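Local coordinates for phosphoserine phosphatase (Homo sapiens, PDB 6HYY), which catalyses the magnesium-dependent hydrolysis of O-phosphoserine to serine and phosphate, as a member of the haloacid dehalogenase-like hydrolase family, at residues S1-L6 with A205-T210; K5-A10 with I171-G176; D16-V21 with L103-F108; T20-E25 with P81-G86; K32-E37 with A63-S68. One frame throughout, in Å; residues are numbered along the deposited sequence.

Overall arrangement
Interaction 3 is centred about 1 Å from the chain's centre, where strands 12-16 and 100-105 meet serine and magnesium. Interaction 4 shares T20 and V21 with it, centres about 9 Å apart, and ties helix 17-21 to the loop before helix 87-96. Interaction 2, its centre about 15 Å from that of interaction 3, supplies D175 to the same magnesium. Interaction 1 shares K5 and L6 with interaction 2: helix 2-8 packs on strands 170-174 and 207-209 of one sheet. Interaction 5, its centre about 38 Å from that of interaction 1, joins helix ends on the opposite side. Interactions 3 to 5 nest in the loops closed by 1 and 2; distant D16, D18 and D175 meet at one magnesium.

Interaction 1: S1-L6 with A205-T210; sequences SELRKL and AKWYIT
The indole of W207 reaches out from strand 207-209 and meets helix 2-6 through L6, L3 and the backbone at E2. L6 comes over one face: its CD2 lies 3.5 Å from the centroid of the five-membered ring of W207, only 16° off the ring normal, a CH-pi contact. The same methyl stands 3.4 Å from W207 NE1, displaced toward the rim of the indole. K206 CB lies over the opposite face, near the rim. L3 and W207 run past each other in opposite directions, with L3 CD1 3.9 Å from CE3 on the six-membered ring of W207. The second branch of L3 turns to the next inward-pointing residue of the strand: L3 CD2 touches I209 CG2 at 3.6 Å, the two side chains crossing at about a right angle. The CG of L3 is anti to the backbone N (chi1 172°), which carries the fork of the side chain out to reach both W207 and I209. The far end of the indole approaches the helix backbone, where W207 CZ3 lies 3.7 Å from L3 N. E2 directs its carboxylate away from the strand, forming a long salt bridge of 3.5 Å from its OE2 to K5 NZ. Beyond the two segments, L3 also packs on I190 and L6 on A188, both in strand 188-192. The helix runs across the strand, at 104° between their directions: helix 2-8 packs beside the edge strand 207-209 of the Rossmann-like alpha/beta core of this family.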
# COMPACT_ATOMS: atom_id res chain seq x y z
N SER A 1 -5.33 20.75 -13.71
CA SER A 1 -5.69 20.22 -15.02
C SER A 1 -4.52 19.48 -15.66
O SER A 1 -4.71 18.44 -16.30
CB SER A 1 -6.17 21.34 -15.94
OG SER A 1 -5.11 21.81 -16.76
N GLU A 2 -3.31 20.02 -15.49
CA GLU A 2 -2.12 19.29 -15.92
C GLU A 2 -1.98 17.98 -15.16
O GLU A 2 -1.56 16.96 -15.72
CB GLU A 2 -0.88 20.16 -15.75
CG GLU A 2 -0.79 21.33 -16.71
CD GLU A 2 -0.37 20.93 -18.12
OE1 GLU A 2 0.41 21.68 -18.75
OE2 GLU A 2 -0.81 19.86 -18.62
N LEU A 3 -2.32 18.00 -13.87
CA LEU A 3 -2.38 16.76 -13.09
C LEU A 3 -3.38 15.78 -13.69
O LEU A 3 -3.08 14.59 -13.84
CB LEU A 3 -2.75 17.08 -11.65
CG LEU A 3 -3.02 15.87 -10.77
CD1 LEU A 3 -1.77 15.05 -10.61
CD2 LEU A 3 -3.55 16.32 -9.42
N ARG A 4 -4.57 16.27 -14.04
CA ARG A 4 -5.59 15.39 -14.59
C ARG A 4 -5.19 14.86 -15.96
O ARG A 4 -5.48 13.70 -16.28
CB ARG A 4 -6.92 16.12 -14.68
CG ARG A 4 -7.49 16.41 -13.33
CD ARG A 4 -7.95 17.83 -13.24
NE ARG A 4 -8.79 18.01 -12.06
CZ ARG A 4 -8.60 18.96 -11.16
NH1 ARG A 4 -7.61 19.84 -11.31
NH2 ARG A 4 -9.41 19.05 -10.11
N LYS A 5 -4.52 15.69 -16.77
CA LYS A 5 -4.00 15.20 -18.04
C LYS A 5 -3.04 14.04 -17.83
O LYS A 5 -3.13 13.01 -18.50
CB LYS A 5 -3.30 16.34 -18.78
CG LYS A 5 -4.23 17.46 -19.23
CD LYS A 5 -3.47 18.54 -20.00
CE LYS A 5 -2.82 18.00 -21.27
NZ LYS A 5 -1.44 17.46 -21.06
N LEU A 6 -2.11 14.19 -16.88
CA LEU A 6 -1.21 13.09 -16.53
C LEU A 6 -2.00 11.88 -16.07
O LEU A 6 -1.79 10.76 -16.55
CB LEU A 6 -0.23 13.54 -15.45
CG LEU A 6 0.44 12.37 -14.71
CD1 LEU A 6 1.45 11.68 -15.61
CD2 LEU A 6 1.07 12.83 -13.40
N ALA A 205 8.03 16.14 -4.48
CA ALA A 205 7.26 15.49 -5.53
C ALA A 205 6.77 16.53 -6.54
O ALA A 205 6.31 17.61 -6.18
CB ALA A 205 6.07 14.74 -4.93
N LYS A 206 6.85 16.18 -7.83
CA LYS A 206 6.28 17.06 -8.85
C LYS A 206 4.78 17.19 -8.66
O LYS A 206 4.22 18.28 -8.76
CB LYS A 206 6.60 16.53 -10.25
CG LYS A 206 8.08 16.31 -10.53
CD LYS A 206 8.28 15.55 -11.84
CE LYS A 206 9.75 15.32 -12.15
NZ LYS A 206 10.48 14.78 -10.97
N TRP A 207 4.12 16.08 -8.33
CA TRP A 207 2.67 16.02 -8.20
C TRP A 207 2.33 15.60 -6.78
O TRP A 207 2.90 14.64 -6.27
CB TRP A 207 2.07 15.02 -9.19
CG TRP A 207 2.57 15.18 -10.59
CD1 TRP A 207 3.48 14.39 -11.24
CD2 TRP A 207 2.18 16.19 -11.53
NE1 TRP A 207 3.68 14.85 -12.52
CE2 TRP A 207 2.89 15.95 -12.72
CE3 TRP A 207 1.30 17.27 -11.47
CZ2 TRP A 207 2.75 16.76 -13.85
CZ3 TRP A 207 1.16 18.07 -12.59
CH2 TRP A 207 1.88 17.81 -13.76
N TYR A 208 1.41 16.33 -6.14
CA TYR A 208 1.06 16.05 -4.76
C TYR A 208 -0.38 16.48 -4.52
O TYR A 208 -0.76 17.59 -4.92
CB TYR A 208 1.99 16.78 -3.78
CG TYR A 208 1.93 16.24 -2.37
CD1 TYR A 208 2.70 15.14 -1.98
CD2 TYR A 208 1.11 16.83 -1.42
CE1 TYR A 208 2.66 14.65 -0.69
CE2 TYR A 208 1.05 16.34 -0.12
CZ TYR A 208 1.82 15.25 0.24
OH TYR A 208 1.77 14.76 1.53
N ILE A 209 -1.17 15.61 -3.89
CA ILE A 209 -2.56 15.91 -3.56
C ILE A 209 -2.83 15.55 -2.10
O ILE A 209 -2.15 14.72 -1.50
CB ILE A 209 -3.55 15.15 -4.47
CG1 ILE A 209 -3.42 13.65 -4.24
CG2 ILE A 209 -3.30 15.50 -5.94
CD1 ILE A 209 -4.47 12.83 -5.00
N THR A 210 -3.84 16.20 -1.52
CA THR A 210 -4.27 15.89 -0.16
C THR A 210 -5.69 15.36 -0.10
O THR A 210 -6.20 15.10 1.00
CB THR A 210 -4.15 17.11 0.76
OG1 THR A 210 -4.76 18.25 0.14
CG2 THR A 210 -2.69 17.42 1.07

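Interaction 2: K5-A10 with I171-G176; sequences KLFYSA and IMIGDG. With MG (magnesium ion), chain D.
CG1 of I171 lies anti to its carbonyl carbon (chi1 -61°) and the chain is extended beyond it (chi2 -174°), which drives CD1 from strand 171-174 toward L6 and A10. There the methyl meets A10 CB at 3.6 Å and L6 O at 3.7 Å. The CG of L6 adds a further apolar touch, 3.9 Å from I171 CD1, and the two side chains meet at a slant. I173, two residues on and on the same side of the strand, repeats these torsions, and its CD1 reaches F7 CE1 at 3.7 Å. This methyl arrives at the edge of the F7 ring, near the ring plane, while the side chains cross at about a right angle. F7 itself is further enclosed by L90 and L94 of helix 87-96. In the turn that follows, S9 OG donates to L6 O at 2.7 Å, and the backbone N of S9 uses the same oxygen, so two donors grip the carbonyl beside I171. D175, just past the strand, binds the magnesium ion through OD1 at 2.3 Å; its OD2 accepts a hydrogen bond from a metal-bound water and is paired with R198. Between the two segments the cohesion is thus apolar, resting on buried methyl and ring contacts of I171 and I173, while the polar bonds are local to the 5-10 turn or gathered at the metal.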
# COMPACT_ATOMS: atom_id res chain seq x y z
N LYS A 5 -4.52 15.69 -16.77
CA LYS A 5 -4.00 15.20 -18.04
C LYS A 5 -3.04 14.04 -17.83
O LYS A 5 -3.13 13.01 -18.50
CB LYS A 5 -3.30 16.34 -18.78
CG LYS A 5 -4.23 17.46 -19.23
CD LYS A 5 -3.47 18.54 -20.00
CE LYS A 5 -2.82 18.00 -21.27
NZ LYS A 5 -1.44 17.46 -21.06
N LEU A 6 -2.11 14.19 -16.88
CA LEU A 6 -1.21 13.09 -16.53
C LEU A 6 -2.00 11.88 -16.07
O LEU A 6 -1.79 10.76 -16.55
CB LEU A 6 -0.23 13.54 -15.45
CG LEU A 6 0.44 12.37 -14.71
CD1 LEU A 6 1.45 11.68 -15.61
CD2 LEU A 6 1.07 12.83 -13.40
N PHE A 7 -2.92 12.08 -15.12
CA PHE A 7 -3.66 10.97 -14.54
C PHE A 7 -4.43 10.20 -15.61
O PHE A 7 -4.46 8.96 -15.59
CB PHE A 7 -4.60 11.49 -13.45
CG PHE A 7 -5.15 10.42 -12.55
CD1 PHE A 7 -4.31 9.71 -11.70
CD2 PHE A 7 -6.51 10.14 -12.53
CE1 PHE A 7 -4.81 8.73 -10.87
CE2 PHE A 7 -7.02 9.16 -11.69
CZ PHE A 7 -6.17 8.45 -10.86
N TYR A 8 -5.00 10.91 -16.59
CA TYR A 8 -5.81 10.28 -17.62
C TYR A 8 -5.00 9.62 -18.72
O TYR A 8 -5.57 8.90 -19.54
CB TYR A 8 -6.78 11.30 -18.22
CG TYR A 8 -7.91 11.53 -17.26
CD1 TYR A 8 -9.23 11.26 -17.61
CD2 TYR A 8 -7.64 11.92 -15.97
CE1 TYR A 8 -10.23 11.44 -16.68
CE2 TYR A 8 -8.60 12.10 -15.06
CZ TYR A 8 -9.89 11.86 -15.41
OH TYR A 8 -10.80 12.06 -14.42
N SER A 9 -3.69 9.84 -18.76
CA SER A 9 -2.83 9.16 -19.71
C SER A 9 -2.34 7.80 -19.21
O SER A 9 -1.71 7.07 -19.97
CB SER A 9 -1.62 10.04 -20.04
OG SER A 9 -0.74 10.14 -18.93
N ALA A 10 -2.62 7.45 -17.96
CA ALA A 10 -2.11 6.21 -17.38
C ALA A 10 -2.94 5.02 -17.84
O ALA A 10 -4.17 5.10 -17.91
CB ALA A 10 -2.14 6.29 -15.86
N ILE A 171 1.49 4.81 -13.11
CA ILE A 171 1.62 5.85 -12.11
C ILE A 171 1.61 5.20 -10.74
O ILE A 171 0.78 4.32 -10.47
CB ILE A 171 0.48 6.88 -12.21
CG1 ILE A 171 0.51 7.56 -13.60
CG2 ILE A 171 0.57 7.92 -11.08
CD1 ILE A 171 -0.49 8.68 -13.76
N MET A 172 2.56 5.59 -9.89
CA MET A 172 2.57 5.18 -8.48
C MET A 172 1.97 6.29 -7.62
O MET A 172 2.30 7.46 -7.83
CB MET A 172 4.01 4.91 -8.02
CG MET A 172 4.12 4.57 -6.55
SD MET A 172 3.71 2.84 -6.25
CE MET A 172 3.11 2.86 -4.55
N ILE A 173 1.08 5.93 -6.70
CA ILE A 173 0.43 6.89 -5.79
C ILE A 173 0.65 6.44 -4.37
O ILE A 173 0.30 5.31 -4.01
CB ILE A 173 -1.08 7.02 -6.08
CG1 ILE A 173 -1.29 7.48 -7.53
CG2 ILE A 173 -1.73 7.98 -5.05
CD1 ILE A 173 -2.74 7.79 -7.92
N GLY A 174 1.23 7.32 -3.55
CA GLY A 174 1.48 6.94 -2.16
C GLY A 174 1.95 8.12 -1.34
O GLY A 174 2.21 9.22 -1.86
N ASP A 175 2.02 7.89 -0.03
CA ASP A 175 2.30 8.96 0.91
C ASP A 175 3.76 9.10 1.29
O ASP A 175 4.15 10.15 1.80
CB ASP A 175 1.49 8.76 2.20
CG ASP A 175 1.93 7.53 2.97
OD1 ASP A 175 1.88 6.43 2.40
OD2 ASP A 175 2.34 7.65 4.15
N GLY A 176 4.59 8.08 1.05
CA GLY A 176 5.88 7.98 1.68
C GLY A 176 7.04 8.03 0.70
O GLY A 176 6.87 7.94 -0.52
MG MG D . 2.29 4.27 2.99
O HOH W 1 2.75 5.12 5.01
O HOH W 2 3.30 2.73 3.85
O HOH W 3 4.36 4.41 2.17

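Interaction 3: D16-V21 with L103-F108; sequences DVDSTV and LISGGF. With MG (magnesium ion), chain D; SER (serine), chain E.
The serine and magnesium site of the haloacid dehalogenase fold lies here, where the DxD motif D16-V17-D18, starting at the last residue of strand 12-16, faces S105 of the neighbouring parallel strand 100-105 and the glycines beyond it. D16 OD2 binds the magnesium ion at 2.2 Å, and D18 contributes its backbone O to the same ion; three waters and D175 complete the shell. T20 OG1 donates to D16 OD2 from the anti side, 18° out of the carboxylate plane. The other oxygen, D16 OD1, accepts from the hydroxyl of the bound serine at 2.5 Å and also has K154 as a salt-bridge partner. That ligand hydroxyl receives D18 N as well, at an N-H...O angle of 162°, and a weaker bond from V17 N. D18 has CG anti to its carbonyl carbon (chi1 -65°), an arrangement that brings OD2 within 2.5 Å of the N of the bound serine. Its OD1 accepts from G26 N and from a water that also bonds to S105 OG. An asparagine here, with an amide nitrogen at one of its two ends, would probably leave either the serine N or G26 N without its acceptor. Across the two segments, V17 N makes a weak bond to I104 O, and V17 CG2 packs on L103 CB and S105 CB. Farther from the ligand, V21 CG2 meets L103 CD2 at 4.1 Å, the side chains roughly perpendicular. G106 leaves room for the ligand carboxylate, since a side chain there would run into it. S105 OG closes an ST turn, accepting from G107 N at 2.9 Å.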
# COMPACT_ATOMS: atom_id res chain seq x y z
N ASP A 16 -0.07 2.59 -3.06
CA ASP A 16 0.34 2.21 -1.72
C ASP A 16 -0.91 2.00 -0.86
O ASP A 16 -1.90 2.71 -1.01
CB ASP A 16 1.22 3.34 -1.17
CG ASP A 16 1.53 3.20 0.31
OD1 ASP A 16 2.04 2.15 0.71
OD2 ASP A 16 1.29 4.17 1.04
N VAL A 17 -0.85 1.03 0.06
CA VAL A 17 -1.99 0.80 0.94
C VAL A 17 -1.93 1.62 2.23
O VAL A 17 -2.79 2.49 2.46
CB VAL A 17 -2.14 -0.71 1.24
CG1 VAL A 17 -3.30 -0.93 2.21
CG2 VAL A 17 -2.36 -1.48 -0.06
N ASP A 18 -0.94 1.37 3.10
CA ASP A 18 -0.94 2.00 4.43
C ASP A 18 -0.81 3.52 4.33
O ASP A 18 0.14 4.04 3.73
CB ASP A 18 0.19 1.49 5.34
CG ASP A 18 0.08 0.01 5.71
OD1 ASP A 18 -1.01 -0.58 5.65
OD2 ASP A 18 1.13 -0.57 6.09
N SER A 19 -1.75 4.22 4.95
CA SER A 19 -1.87 5.67 4.99
C SER A 19 -2.19 6.29 3.64
O SER A 19 -2.26 7.51 3.53
CB SER A 19 -0.62 6.34 5.59
OG SER A 19 -0.41 5.83 6.89
N THR A 20 -2.45 5.48 2.61
CA THR A 20 -2.90 5.99 1.32
C THR A 20 -4.30 5.47 1.01
O THR A 20 -5.26 6.22 1.14
CB THR A 20 -1.90 5.64 0.22
OG1 THR A 20 -0.67 6.31 0.52
CG2 THR A 20 -2.38 6.14 -1.10
N VAL A 21 -4.44 4.19 0.67
CA VAL A 21 -5.77 3.63 0.42
C VAL A 21 -6.54 3.46 1.72
O VAL A 21 -7.77 3.61 1.76
CB VAL A 21 -5.63 2.28 -0.32
CG1 VAL A 21 -6.98 1.54 -0.38
CG2 VAL A 21 -5.12 2.52 -1.72
N LEU A 103 -2.71 -2.80 -5.91
CA LEU A 103 -2.37 -2.43 -4.55
C LEU A 103 -1.01 -3.03 -4.21
O LEU A 103 -0.78 -4.22 -4.45
CB LEU A 103 -3.42 -2.93 -3.55
CG LEU A 103 -4.86 -2.45 -3.72
CD1 LEU A 103 -5.71 -2.95 -2.53
CD2 LEU A 103 -4.92 -0.94 -3.82
N ILE A 104 -0.11 -2.20 -3.67
CA ILE A 104 1.22 -2.65 -3.29
C ILE A 104 1.45 -2.30 -1.83
O ILE A 104 1.20 -1.16 -1.42
CB ILE A 104 2.33 -2.04 -4.17
CG1 ILE A 104 2.02 -2.24 -5.65
CG2 ILE A 104 3.68 -2.66 -3.81
CD1 ILE A 104 3.01 -1.56 -6.58
N SER A 105 1.90 -3.27 -1.04
CA SER A 105 2.03 -3.01 0.38
C SER A 105 3.14 -3.84 0.99
O SER A 105 3.36 -4.99 0.61
CB SER A 105 0.71 -3.31 1.10
OG SER A 105 0.82 -2.90 2.45
N GLY A 106 3.84 -3.24 1.96
CA GLY A 106 4.68 -3.97 2.89
C GLY A 106 3.91 -4.65 4.01
O GLY A 106 4.51 -5.40 4.80
N GLY A 107 2.61 -4.41 4.10
CA GLY A 107 1.71 -5.16 4.95
C GLY A 107 1.40 -6.53 4.37
O GLY A 107 2.14 -7.08 3.57
N PHE A 108 0.25 -7.06 4.78
CA PHE A 108 -0.01 -8.49 4.66
C PHE A 108 -1.20 -8.79 3.77
O PHE A 108 -2.24 -8.13 3.85
CB PHE A 108 -0.20 -9.07 6.06
CG PHE A 108 0.90 -8.69 6.98
CD1 PHE A 108 2.20 -9.11 6.72
CD2 PHE A 108 0.67 -7.87 8.07
CE1 PHE A 108 3.23 -8.73 7.54
CE2 PHE A 108 1.70 -7.49 8.90
CZ PHE A 108 2.98 -7.92 8.64
MG MG D . 2.29 4.27 2.99
N SER E . 3.35 -0.86 4.89
CA SER E . 3.18 -0.74 3.45
C SER E . 4.49 -0.33 2.80
O SER E . 4.50 0.63 2.04
CB SER E . 2.12 0.28 3.11
OG SER E . 1.42 -0.00 1.92
OXT SER E . 5.57 -0.90 3.03
O HOH W 4 -1.27 -2.94 4.39
O HOH W 2 3.30 2.73 3.85
O HOH W 3 4.36 4.41 2.17
O HOH W 1 2.75 5.12 5.01

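Interaction 4: T20-E25 with P81-G86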
# COMPACT_ATOMS: atom_id res chain seq x y z
N THR A 20 -2.45 5.48 2.61
CA THR A 20 -2.90 5.99 1.32
C THR A 20 -4.30 5.47 1.01
O THR A 20 -5.26 6.22 1.14
CB THR A 20 -1.90 5.64 0.22
OG1 THR A 20 -0.67 6.31 0.52
CG2 THR A 20 -2.38 6.14 -1.10
N VAL A 21 -4.44 4.19 0.67
CA VAL A 21 -5.77 3.63 0.42
C VAL A 21 -6.54 3.46 1.72
O VAL A 21 -7.77 3.61 1.76
CB VAL A 21 -5.63 2.28 -0.32
CG1 VAL A 21 -6.98 1.54 -0.38
CG2 VAL A 21 -5.12 2.52 -1.72
N ILE A 22 -5.85 3.12 2.81
CA ILE A 22 -6.47 3.06 4.13
C ILE A 22 -5.86 4.13 5.03
O ILE A 22 -4.77 4.64 4.78
CB ILE A 22 -6.35 1.67 4.78
CG1 ILE A 22 -4.87 1.30 5.00
CG2 ILE A 22 -7.10 0.61 3.94
CD1 ILE A 22 -4.65 -0.06 5.67
N ARG A 23 -6.58 4.46 6.10
CA ARG A 23 -6.14 5.55 6.97
C ARG A 23 -4.99 5.13 7.87
O ARG A 23 -4.15 5.97 8.23
CB ARG A 23 -7.32 6.06 7.80
CG ARG A 23 -8.58 6.25 6.97
CD ARG A 23 -9.40 7.44 7.44
NE ARG A 23 -8.92 8.68 6.83
CZ ARG A 23 -9.57 9.84 6.84
NH1 ARG A 23 -10.75 9.94 7.44
NH2 ARG A 23 -9.03 10.90 6.25
N GLU A 24 -4.91 3.85 8.21
CA GLU A 24 -4.01 3.31 9.22
C GLU A 24 -2.83 2.59 8.57
O GLU A 24 -2.74 2.46 7.34
CB GLU A 24 -4.79 2.35 10.13
CG GLU A 24 -6.15 2.88 10.64
CD GLU A 24 -7.35 2.38 9.84
OE1 GLU A 24 -8.48 2.41 10.38
OE2 GLU A 24 -7.18 1.97 8.67
N GLU A 25 -1.91 2.12 9.41
CA GLU A 25 -0.85 1.21 8.98
C GLU A 25 -1.24 -0.18 9.45
O GLU A 25 -1.46 -0.40 10.64
CB GLU A 25 0.51 1.64 9.54
CG GLU A 25 0.90 3.09 9.23
CD GLU A 25 1.80 3.21 8.01
OE1 GLU A 25 2.90 2.62 8.03
OE2 GLU A 25 1.43 3.90 7.02
N PRO A 81 -9.66 -2.20 8.51
CA PRO A 81 -9.09 -0.88 8.24
C PRO A 81 -10.09 0.01 7.52
O PRO A 81 -10.95 -0.46 6.76
CB PRO A 81 -7.87 -1.19 7.37
CG PRO A 81 -8.22 -2.47 6.70
CD PRO A 81 -9.01 -3.26 7.72
N HIS A 82 -9.98 1.31 7.78
CA HIS A 82 -10.88 2.28 7.18
C HIS A 82 -10.33 2.79 5.86
O HIS A 82 -9.20 3.28 5.81
CB HIS A 82 -11.09 3.46 8.12
CG HIS A 82 -11.91 3.11 9.32
ND1 HIS A 82 -12.86 3.97 9.84
CD2 HIS A 82 -11.96 2.00 10.08
CE1 HIS A 82 -13.44 3.40 10.88
NE2 HIS A 82 -12.91 2.20 11.05
N LEU A 83 -11.14 2.70 4.82
CA LEU A 83 -10.73 3.27 3.54
C LEU A 83 -10.71 4.80 3.62
O LEU A 83 -11.57 5.44 4.24
CB LEU A 83 -11.66 2.81 2.42
CG LEU A 83 -11.69 1.31 2.15
CD1 LEU A 83 -12.71 0.99 1.07
CD2 LEU A 83 -10.33 0.84 1.68
N THR A 84 -9.69 5.37 3.02
CA THR A 84 -9.56 6.82 2.95
C THR A 84 -10.71 7.40 2.15
O THR A 84 -11.10 6.84 1.12
CB THR A 84 -8.23 7.15 2.28
OG1 THR A 84 -7.17 6.54 3.02
CG2 THR A 84 -8.01 8.65 2.11
N PRO A 85 -11.31 8.51 2.58
CA PRO A 85 -12.37 9.14 1.80
C PRO A 85 -11.96 9.39 0.35
O PRO A 85 -10.85 9.84 0.05
CB PRO A 85 -12.62 10.46 2.54
CG PRO A 85 -12.26 10.12 3.96
CD PRO A 85 -11.11 9.15 3.89
N GLY A 86 -12.86 9.04 -0.57
CA GLY A 86 -12.64 9.24 -1.97
C GLY A 86 -12.03 8.07 -2.71
O GLY A 86 -12.13 8.03 -3.94
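T84 grips two successive carbonyls at the end of helix 17-21: its OG1 donates to T20 O at 2.7 Å, and its N donates to V21 O at 2.9 Å, almost straight at 175°. Both donors sit above the carbonyl planes. T84 OG1 in turn has N195 ND2 as a partner. R23 N returns a bond to H82 O at 2.9 Å, nearly along the C=O axis, so I22 and L83 pair as a single backbone bridge. The carboxylate of E24 meets H82 N through both oxygens: OE2, using its syn lone pair, at 3.0 Å and OE1 more weakly. With an alanine in place of E24, the backbone N-H of H82 would probably lose its carboxylate acceptor. P85 CD sits over the centre of one face of the R23 guanidinium, 3.4 Å from CZ of R23; NE bonds to N195. Apolar contacts accompany these bonds, I22 CD1 on P81 CB at 3.8 Å and V21 CG1 beside L83 CD2. Six backbone N and O atoms (T20 O, V21 O, R23 N, H82 N, H82 O and T84 N) find partners across the contact, so polar pairing ties the end of helix 17-21 to the loop.

Interaction 5: K32-E37 with A63-S68; sequences KICGVE and ALIQPS
I65 sits at the middle of the apolar contact, touched by both C34 and V36. One branch, I65 CG2, meets the sulfur of C34 at 3.7 Å; the other, I65 CG1, lies 3.7 Å from V36 CG2, the two side chains passing at a slant. The CG1 of I65 is anti to the carbonyl carbon (chi1 -63°) while CG2 is anti to the backbone N, a split that spreads the side chain between C34 and V36. C34 SG also reaches P67 CB, more loosely at 4.3 Å. Both segments are helix ends: helix 26-33 closes in a Schellman motif with G35 at positive phi, and helix 54-65 gives way at Q66, also at positive phi. These turns probably belong to the helical cap inserted after the first strand, as in related haloacid dehalogenase-like phosphatases; here I65 packs further on I27 and A31 of helix 26-33 and on V40 of helix 37-46. A van der Waals touch on the backbone sets V36 CG1 3.9 Å from L64 O. Of the polar bonds, G35 N to K32 O at 3.0 Å and the weak Q66 NE2 to A63 O lie within a segment, whereas S68, as N-cap, bonds forward into helix 69-78.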
# COMPACT_ATOMS: atom_id res chain seq x y z
N LYS A 32 -1.98 -3.61 17.53
CA LYS A 32 -3.02 -3.20 18.47
C LYS A 32 -3.86 -4.39 18.90
O LYS A 32 -4.05 -4.64 20.09
CB LYS A 32 -3.90 -2.12 17.84
CG LYS A 32 -3.35 -0.70 17.92
CD LYS A 32 -4.37 0.31 17.38
CE LYS A 32 -3.90 1.75 17.58
NZ LYS A 32 -2.59 2.04 16.94
N ILE A 33 -4.39 -5.13 17.92
CA ILE A 33 -5.17 -6.34 18.18
C ILE A 33 -4.40 -7.31 19.06
O ILE A 33 -4.99 -8.00 19.91
CB ILE A 33 -5.58 -6.99 16.84
CG1 ILE A 33 -6.82 -6.30 16.27
CG2 ILE A 33 -5.79 -8.50 16.98
CD1 ILE A 33 -8.12 -6.76 16.92
N CYS A 34 -3.08 -7.37 18.91
CA CYS A 34 -2.23 -8.30 19.63
C CYS A 34 -1.59 -7.71 20.88
O CYS A 34 -0.84 -8.41 21.56
CB CYS A 34 -1.13 -8.83 18.70
SG CYS A 34 -1.79 -9.79 17.30
N GLY A 35 -1.86 -6.43 21.18
CA GLY A 35 -1.43 -5.83 22.43
C GLY A 35 -0.04 -5.24 22.49
O GLY A 35 0.46 -5.01 23.60
N VAL A 36 0.60 -4.96 21.36
CA VAL A 36 1.97 -4.44 21.36
C VAL A 36 2.06 -3.20 20.49
O VAL A 36 3.09 -2.93 19.85
CB VAL A 36 2.97 -5.52 20.90
CG1 VAL A 36 3.11 -6.59 21.97
CG2 VAL A 36 2.50 -6.15 19.59
N GLU A 37 0.99 -2.41 20.49
CA GLU A 37 0.86 -1.23 19.63
C GLU A 37 2.04 -0.28 19.77
O GLU A 37 2.62 0.14 18.76
CB GLU A 37 -0.45 -0.51 19.98
CG GLU A 37 -0.63 -0.21 21.47
CD GLU A 37 -0.95 -1.45 22.31
OE1 GLU A 37 -0.15 -1.78 23.23
OE2 GLU A 37 -1.99 -2.09 22.05
N ALA A 63 8.22 -10.40 15.32
CA ALA A 63 8.71 -11.13 16.49
C ALA A 63 8.04 -10.63 17.77
O ALA A 63 7.81 -11.42 18.70
CB ALA A 63 10.23 -11.03 16.59
N LEU A 64 7.72 -9.34 17.85
CA LEU A 64 6.97 -8.84 19.00
C LEU A 64 5.49 -9.15 18.90
O LEU A 64 4.83 -9.37 19.93
CB LEU A 64 7.16 -7.33 19.15
CG LEU A 64 8.57 -6.80 19.36
CD1 LEU A 64 8.55 -5.28 19.48
CD2 LEU A 64 9.23 -7.43 20.59
N ILE A 65 4.93 -9.17 17.69
CA ILE A 65 3.49 -9.35 17.53
C ILE A 65 3.11 -10.82 17.67
O ILE A 65 2.14 -11.16 18.36
CB ILE A 65 3.03 -8.78 16.18
CG1 ILE A 65 3.28 -7.27 16.12
CG2 ILE A 65 1.58 -9.10 15.92
CD1 ILE A 65 3.23 -6.68 14.71
N GLN A 66 3.83 -11.71 16.99
CA GLN A 66 3.51 -13.13 16.93
C GLN A 66 2.04 -13.37 16.60
O GLN A 66 1.32 -14.03 17.36
CB GLN A 66 3.89 -13.82 18.23
CG GLN A 66 5.32 -13.60 18.66
CD GLN A 66 6.19 -14.81 18.44
OE1 GLN A 66 5.80 -15.93 18.76
NE2 GLN A 66 7.38 -14.59 17.89
N PRO A 67 1.55 -12.86 15.47
CA PRO A 67 0.11 -12.88 15.22
C PRO A 67 -0.37 -14.28 14.87
O PRO A 67 0.17 -14.94 13.98
CB PRO A 67 -0.05 -11.93 14.03
CG PRO A 67 1.24 -12.07 13.29
CD PRO A 67 2.30 -12.27 14.34
N SER A 68 -1.41 -14.72 15.57
CA SER A 68 -2.02 -15.98 15.22
C SER A 68 -3.01 -15.77 14.07
O SER A 68 -3.45 -14.66 13.80
CB SER A 68 -2.73 -16.59 16.43
OG SER A 68 -3.98 -15.97 16.66